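Local coordinates for protein FACT complex subunit SPT16 (Ashbya gossypii, PDB 6A8M) that probably acts within the FACT complex as a histone chaperone that reorganises nucleosomes during transcription, and takes part in DNA replication and repair, at residues A[331-336]-A[421-426]. Numbering follows the deposited sequence.
Sequences NLLRVG and VQLTSG
L333 reaches the strand with one methyl: its CD1 lies 3.7 Å from CG1 of V421 and 4.1 Å from CD2 of L423, so a single branch touches both residues on the inward side of the strand. V421 and L333 pass alongside each other, running in opposite senses, and V421 offers the branch that stands anti to its backbone N (chi1 -180°). L423 comes in at a slant, its CG anti to the carbonyl carbon (chi1 -88°); besides meeting the L333 methyl with CD2, it brings CD1 to 4.1 Å from L333 O. No hydrogen bond joins the segments; all three touching residues are buried, and F395 of the adjacent strand 394-405 touches both L333 and L423. Q422, between V421 and L423 in the strand, starts away from L333; its NE2 gives a nearly straight bond to L423 O (3.1 Å), approaching from above the carbonyl plane, and its side chain meets L185 of helix 179-208. L333 itself centres an inverse gamma turn just where helix 312-332 ends. The contact thus pins the turn leaving that helix to the end of strand 412-424, while I329 of the helix itself packs on V421, within the M24 metallopeptidase-like (pita-bread) domain of SPT16.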
ATOM      1  N   ASN A 331      -1.813  21.896  -6.986  1.00 20.35           N
ATOM      2  CA  ASN A 331      -2.274  22.989  -6.151  1.00 20.94           C
ATOM      3  C   ASN A 331      -2.629  22.578  -4.731  1.00 22.10           C
ATOM      4  O   ASN A 331      -2.259  23.280  -3.796  1.00 26.34           O
ATOM      5  CB  ASN A 331      -3.477  23.669  -6.799  1.00 24.84           C
ATOM      6  CG  ASN A 331      -3.773  25.000  -6.180  1.00 31.76           C
ATOM      7  OD1 ASN A 331      -2.855  25.767  -5.881  1.00 32.27           O
ATOM      8  ND2 ASN A 331      -5.049  25.283  -5.953  1.00 35.54           N
ATOM      9  N   LEU A 332      -3.336  21.465  -4.530  1.00 20.10           N
ATOM     10  CA  LEU A 332      -3.848  21.147  -3.196  1.00 17.67           C
ATOM     11  C   LEU A 332      -2.919  20.261  -2.381  1.00 19.21           C
ATOM     12  O   LEU A 332      -2.986  20.277  -1.147  1.00 20.57           O
ATOM     13  CB  LEU A 332      -5.217  20.471  -3.319  1.00 16.20           C
ATOM     14  CG  LEU A 332      -6.272  21.345  -3.987  1.00 17.62           C
ATOM     15  CD1 LEU A 332      -7.510  20.542  -4.316  1.00 17.89           C
ATOM     16  CD2 LEU A 332      -6.619  22.524  -3.086  1.00 17.08           C
ATOM     17  N   LEU A 333      -2.073  19.468  -3.030  1.00 20.21           N
ATOM     18  CA  LEU A 333      -1.176  18.554  -2.330  1.00 22.69           C
ATOM     19  C   LEU A 333      -0.003  19.344  -1.760  1.00 24.62           C
ATOM     20  O   LEU A 333       1.031  19.507  -2.401  1.00 29.83           O
ATOM     21  CB  LEU A 333      -0.700  17.471  -3.282  1.00 24.91           C
ATOM     22  CG  LEU A 333      -1.117  16.031  -3.098  1.00 26.84           C
ATOM     23  CD1 LEU A 333      -0.208  15.164  -3.936  1.00 23.26           C
ATOM     24  CD2 LEU A 333      -1.109  15.621  -1.614  1.00 28.01           C
ATOM     25  N   ARG A 334      -0.160  19.852  -0.538  1.00 24.64           N
ATOM     26  CA  ARG A 334       0.812  20.750   0.059  1.00 24.57           C
ATOM     27  C   ARG A 334       1.183  20.275   1.456  1.00 24.54           C
ATOM     28  O   ARG A 334       0.348  19.735   2.183  1.00 21.49           O
ATOM     29  CB  ARG A 334       0.256  22.173   0.125  1.00 26.68           C
ATOM     30  CG  ARG A 334      -0.224  22.675  -1.220  1.00 26.19           C
ATOM     31  N   VAL A 335       2.445  20.510   1.836  1.00 23.91           N
ATOM     32  CA  VAL A 335       2.911  20.124   3.164  1.00 21.80           C
ATOM     33  C   VAL A 335       2.079  20.833   4.217  1.00 22.21           C
ATOM     34  O   VAL A 335       1.887  22.054   4.171  1.00 23.96           O
ATOM     35  CB  VAL A 335       4.406  20.448   3.327  1.00 20.67           C
ATOM     36  CG1 VAL A 335       4.856  20.191   4.755  1.00 19.68           C
ATOM     37  CG2 VAL A 335       5.230  19.645   2.346  1.00 19.46           C
ATOM     38  N   GLY A 336       1.583  20.072   5.182  1.00 21.82           N
ATOM     39  CA  GLY A 336       0.700  20.605   6.193  1.00 23.92           C
ATOM     40  C   GLY A 336      -0.777  20.459   5.878  1.00 23.32           C
ATOM     41  O   GLY A 336      -1.607  20.607   6.783  1.00 22.64           O
ATOM     42  N   VAL A 421       1.929   9.683  -6.689  1.00 12.37           N
ATOM     43  CA  VAL A 421       2.542  11.000  -6.526  1.00 13.20           C
ATOM     44  C   VAL A 421       3.412  10.996  -5.277  1.00 13.12           C
ATOM     45  O   VAL A 421       2.936  10.660  -4.187  1.00 15.51           O
ATOM     46  CB  VAL A 421       1.481  12.112  -6.421  1.00 13.76           C
ATOM     47  CG1 VAL A 421       2.169  13.483  -6.262  1.00 13.44           C
ATOM     48  CG2 VAL A 421       0.527  12.096  -7.633  1.00 13.65           C
ATOM     49  N   GLN A 422       4.662  11.402  -5.432  1.00 14.07           N
ATOM     50  CA  GLN A 422       5.638  11.463  -4.359  1.00 14.98           C
ATOM     51  C   GLN A 422       5.854  12.915  -3.963  1.00 15.11           C
ATOM     52  O   GLN A 422       6.155  13.746  -4.816  1.00 15.74           O
ATOM     53  CB  GLN A 422       6.964  10.857  -4.818  1.00 12.50           C
ATOM     54  CG  GLN A 422       8.080  11.014  -3.817  1.00 14.80           C
ATOM     55  CD  GLN A 422       7.896  10.105  -2.611  1.00 16.92           C
ATOM     56  OE1 GLN A 422       7.721   8.890  -2.752  1.00 17.40           O
ATOM     57  NE2 GLN A 422       7.932  10.686  -1.421  1.00 18.55           N
ATOM     58  N   LEU A 423       5.727  13.223  -2.672  1.00 14.42           N
ATOM     59  CA  LEU A 423       6.132  14.543  -2.187  1.00 14.74           C
ATOM     60  C   LEU A 423       7.638  14.551  -2.027  1.00 16.40           C
ATOM     61  O   LEU A 423       8.180  13.731  -1.279  1.00 16.33           O
ATOM     62  CB  LEU A 423       5.472  14.872  -0.847  1.00 18.51           C
ATOM     63  CG  LEU A 423       4.100  15.542  -0.830  1.00 22.96           C
ATOM     64  CD1 LEU A 423       4.149  16.939  -1.478  1.00 24.73           C
ATOM     65  CD2 LEU A 423       3.101  14.659  -1.525  1.00 21.02           C
ATOM     66  N   THR A 424       8.313  15.473  -2.713  1.00 15.75           N
ATOM     67  CA  THR A 424       9.742  15.698  -2.555  1.00 16.42           C
ATOM     68  C   THR A 424      10.007  17.137  -2.128  1.00 18.59           C
ATOM     69  O   THR A 424       9.103  17.980  -2.080  1.00 18.88           O
ATOM     70  CB  THR A 424      10.505  15.411  -3.856  1.00 16.58           C
ATOM     71  OG1 THR A 424      10.292  16.488  -4.769  1.00 18.60           O
ATOM     72  CG2 THR A 424       9.994  14.128  -4.488  1.00 14.68           C
ATOM     73  N   SER A 425      11.275  17.422  -1.821  1.00 19.43           N
ATOM     74  CA  SER A 425      11.624  18.796  -1.466  1.00 21.81           C
ATOM     75  C   SER A 425      11.344  19.746  -2.625  1.00 23.91           C
ATOM     76  O   SER A 425      11.057  20.928  -2.405  1.00 26.91           O
ATOM     77  CB  SER A 425      13.094  18.888  -1.033  1.00 22.98           C
ATOM     78  OG  SER A 425      13.344  18.118   0.133  1.00 22.95           O
ATOM     79  N   GLY A 426      11.411  19.248  -3.859  1.00 23.39           N
ATOM     80  CA  GLY A 426      11.075  20.030  -5.031  1.00 23.81           C
ATOM     81  C   GLY A 426       9.606  20.088  -5.349  1.00 26.81           C
ATOM     82  O   GLY A 426       9.211  20.691  -6.355  1.00 29.54           O
TER